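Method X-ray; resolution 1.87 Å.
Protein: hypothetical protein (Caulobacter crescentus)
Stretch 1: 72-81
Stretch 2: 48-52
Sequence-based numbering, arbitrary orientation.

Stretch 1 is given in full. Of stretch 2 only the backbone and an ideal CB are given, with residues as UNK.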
# COMPACT_ATOMS: atom_id res chain seq x y z
N PHE A 72 8.24 -6.25 -13.19
CA PHE A 72 8.84 -5.01 -13.72
C PHE A 72 8.24 -3.83 -12.98
O PHE A 72 7.11 -3.42 -13.24
CB PHE A 72 8.64 -4.92 -15.24
CG PHE A 72 9.56 -3.91 -15.90
CD1 PHE A 72 10.93 -4.14 -15.95
CD2 PHE A 72 9.06 -2.73 -16.43
CE1 PHE A 72 11.78 -3.21 -16.56
CE2 PHE A 72 9.91 -1.80 -17.04
CZ PHE A 72 11.26 -2.03 -17.07
N GLU A 73 8.98 -3.34 -11.97
CA GLU A 73 8.53 -2.31 -11.02
C GLU A 73 7.93 -1.04 -11.70
O GLU A 73 6.90 -0.55 -11.22
CB GLU A 73 9.65 -1.93 -10.07
CG GLU A 73 9.12 -1.23 -8.83
CD GLU A 73 10.20 -0.77 -7.88
OE1 GLU A 73 11.10 -1.58 -7.54
OE2 GLU A 73 10.15 0.40 -7.47
N PRO A 74 8.49 -0.52 -12.82
CA PRO A 74 7.87 0.68 -13.42
C PRO A 74 6.39 0.51 -13.78
O PRO A 74 5.69 1.52 -13.80
CB PRO A 74 8.74 0.92 -14.65
CG PRO A 74 10.09 0.46 -14.21
CD PRO A 74 9.78 -0.83 -13.48
N ASP A 75 5.90 -0.73 -14.04
CA ASP A 75 4.46 -0.98 -14.24
C ASP A 75 3.64 -0.63 -12.97
O ASP A 75 2.48 -0.20 -13.06
CB ASP A 75 4.20 -2.45 -14.61
CG ASP A 75 4.76 -2.85 -15.95
OD1 ASP A 75 4.69 -2.02 -16.92
OD2 ASP A 75 5.30 -3.99 -16.04
N LEU A 76 4.23 -0.84 -11.79
CA LEU A 76 3.54 -0.52 -10.52
C LEU A 76 3.52 0.99 -10.32
O LEU A 76 2.50 1.53 -9.93
CB LEU A 76 4.17 -1.23 -9.31
CG LEU A 76 4.43 -2.76 -9.47
CD1 LEU A 76 4.94 -3.34 -8.17
CD2 LEU A 76 3.17 -3.51 -9.92
N ASP A 77 4.61 1.67 -10.72
CA ASP A 77 4.70 3.13 -10.66
C ASP A 77 3.73 3.74 -11.66
O ASP A 77 3.04 4.68 -11.31
CB ASP A 77 6.16 3.60 -10.90
CG ASP A 77 7.10 3.25 -9.73
OD1 ASP A 77 6.59 2.92 -8.63
OD2 ASP A 77 8.32 3.25 -9.94
N ALA A 78 3.61 3.15 -12.88
CA ALA A 78 2.65 3.62 -13.90
C ALA A 78 1.21 3.49 -13.34
O ALA A 78 0.42 4.44 -13.46
CB ALA A 78 2.80 2.83 -15.21
N TYR A 79 0.90 2.37 -12.69
CA TYR A 79 -0.40 2.12 -12.07
C TYR A 79 -0.69 3.16 -10.97
O TYR A 79 -1.80 3.70 -10.94
CB TYR A 79 -0.53 0.69 -11.49
CG TYR A 79 -1.95 0.41 -11.05
CD1 TYR A 79 -2.40 0.78 -9.78
CD2 TYR A 79 -2.86 -0.21 -11.91
CE1 TYR A 79 -3.72 0.57 -9.38
CE2 TYR A 79 -4.18 -0.46 -11.51
CZ TYR A 79 -4.61 -0.02 -10.27
OH TYR A 79 -5.91 -0.27 -9.88
N ALA A 80 0.29 3.46 -10.11
CA ALA A 80 0.13 4.44 -9.00
C ALA A 80 -0.17 5.85 -9.54
O ALA A 80 -1.03 6.55 -8.99
CB ALA A 80 1.40 4.46 -8.13
N GLU A 81 0.55 6.26 -10.60
CA GLU A 81 0.33 7.57 -11.20
C GLU A 81 -1.11 7.64 -11.74
O GLU A 81 -1.79 8.65 -11.55
CB GLU A 81 1.37 7.84 -12.31
CG GLU A 81 1.26 9.23 -12.95
CD GLU A 81 0.12 9.47 -13.94
OE1 GLU A 81 -0.27 8.52 -14.66
OE2 GLU A 81 -0.42 10.59 -13.95
N UNK A 48 12.02 -7.66 -6.37
CA UNK A 48 10.67 -7.63 -6.90
C UNK A 48 9.75 -6.75 -6.04
O UNK A 48 10.13 -6.35 -4.95
CB UNK A 48 10.11 -9.05 -6.99
N UNK A 49 8.53 -6.47 -6.54
CA UNK A 49 7.62 -5.60 -5.81
C UNK A 49 6.16 -5.96 -6.07
O UNK A 49 5.81 -6.56 -7.09
CB UNK A 49 7.87 -4.14 -6.19
N UNK A 50 5.30 -5.58 -5.11
CA UNK A 50 3.88 -5.82 -5.22
C UNK A 50 3.13 -4.53 -4.92
O UNK A 50 3.63 -3.68 -4.19
CB UNK A 50 3.44 -6.94 -4.28
N UNK A 51 1.94 -4.41 -5.48
CA UNK A 51 1.10 -3.24 -5.23
C UNK A 51 -0.24 -3.75 -4.69
O UNK A 51 -0.82 -4.69 -5.26
CB UNK A 51 0.91 -2.40 -6.50
N UNK A 52 -0.69 -3.19 -3.56
CA UNK A 52 -1.93 -3.58 -2.90
C UNK A 52 -2.90 -2.40 -2.86
O UNK A 52 -2.49 -1.29 -2.54
CB UNK A 52 -1.65 -4.09 -1.49

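Stretch 1 lays a helix against an extended strand, the two running nearly the same way at an angle of 22° with their axes 8.8 Å apart at closest approach. The approach is close, and few side chains of stretch 1 face the strand: Leu 76 and Tyr 79 point toward it, while Glu 73 and Ala 80 lie sideways to it. No hydrogen bond joins the two stretches, so the rules to be read here are those of shape and apolarity. The strand should alternate, and it does.

Position 48 has extended backbone angles (-131/170) and a CA-to-CB bond pointing away from the helix, with nothing of stretch 1 within 5.5 Å of the ideal CB. The helix places no demand here; beta-branched residues suit such a backbone, and polar ones are also acceptable. The residue is Thr 48, with chi1 t, and it makes no contact with stretch 1.

Position 49 is the first to face stretch 1, and there is little room in front of it. The ideal CB already lies 3.6 Å from CD1 of Leu 76 and 4.1 Å from CG of Glu 73, and the CA of 49 is 6.2 Å from the CA of Glu 73. A methyl group fills this space; glycine would fit but give up the contact, serine is conceivable, and a longer chain continuing straight toward stretch 1 would soon meet those two residues. The deposited residue is Ala 49. Its CB packs 3.6 Å from Leu 76 CD1 and 4.1 Å from Glu 73 CG, the closest atom of the glutamate, with the carboxylate only slightly beyond. The same Leu 76 CD1 comes within 3.5 Å of Ala 49 O, so the leucine rests on the strand backbone as well as on the methyl.

Position 50 turns away again, and its ideal CB finds nothing of stretch 1 within 5.5 Å. Its backbone still serves the contact, since Leu 76 CD1 lies 3.8 Å from the N of 50. Many side chains would do, long polar ones among them. It is Arg 50, whose NH2 is hydrogen-bonded elsewhere in the structure.

Position 51 faces the helix with more depth to fill. The ideal CB is 4.2 Å from Leu 76 CD2, and beyond it lie the backbone of Leu 76, the ring of Tyr 79 and the start of Ala 80. An apolar side chain of some reach suits it; leucine, isoleucine or methionine could be considered. Leu 51, with chi1 t and chi2 p, sends CD2 to 3.6 Å from Leu 76 O and 4.2 Å from Leu 76 CB. That methyl also meets Tyr 79 CD1 at 3.6 Å, approaching the ring obliquely.

Position 52 is out of reach of the helix, so stretch 1 says nothing about its identity; the extended angles (-118/133) admit beta-branched or aromatic residues. It is Phe 52, with chi1 m, and it has no contact with stretch 1.

Stretch 2 (48-52) TARLF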
# COMPACT_ATOMS: atom_id res chain seq x y z
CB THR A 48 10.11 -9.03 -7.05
OG1 THR A 48 8.93 -8.92 -7.86
CG2 THR A 48 9.82 -9.70 -5.69
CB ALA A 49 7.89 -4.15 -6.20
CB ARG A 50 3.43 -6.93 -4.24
CG ARG A 50 3.95 -8.32 -4.62
CD ARG A 50 3.57 -9.33 -3.55
NE ARG A 50 4.23 -9.05 -2.27
CZ ARG A 50 3.92 -9.65 -1.12
NH1 ARG A 50 2.97 -10.56 -1.08
NH2 ARG A 50 4.56 -9.33 0.00
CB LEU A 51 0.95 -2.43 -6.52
CG LEU A 51 0.48 -0.99 -6.43
CD1 LEU A 51 1.49 -0.12 -5.65
CD2 LEU A 51 0.37 -0.40 -7.83
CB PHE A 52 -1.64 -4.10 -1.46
CG PHE A 52 -0.73 -5.32 -1.40
CD1 PHE A 52 -1.23 -6.59 -1.64
CD2 PHE A 52 0.62 -5.18 -1.10
CE1 PHE A 52 -0.39 -7.71 -1.58
CE2 PHE A 52 1.45 -6.30 -1.02
CZ PHE A 52 0.94 -7.56 -1.27
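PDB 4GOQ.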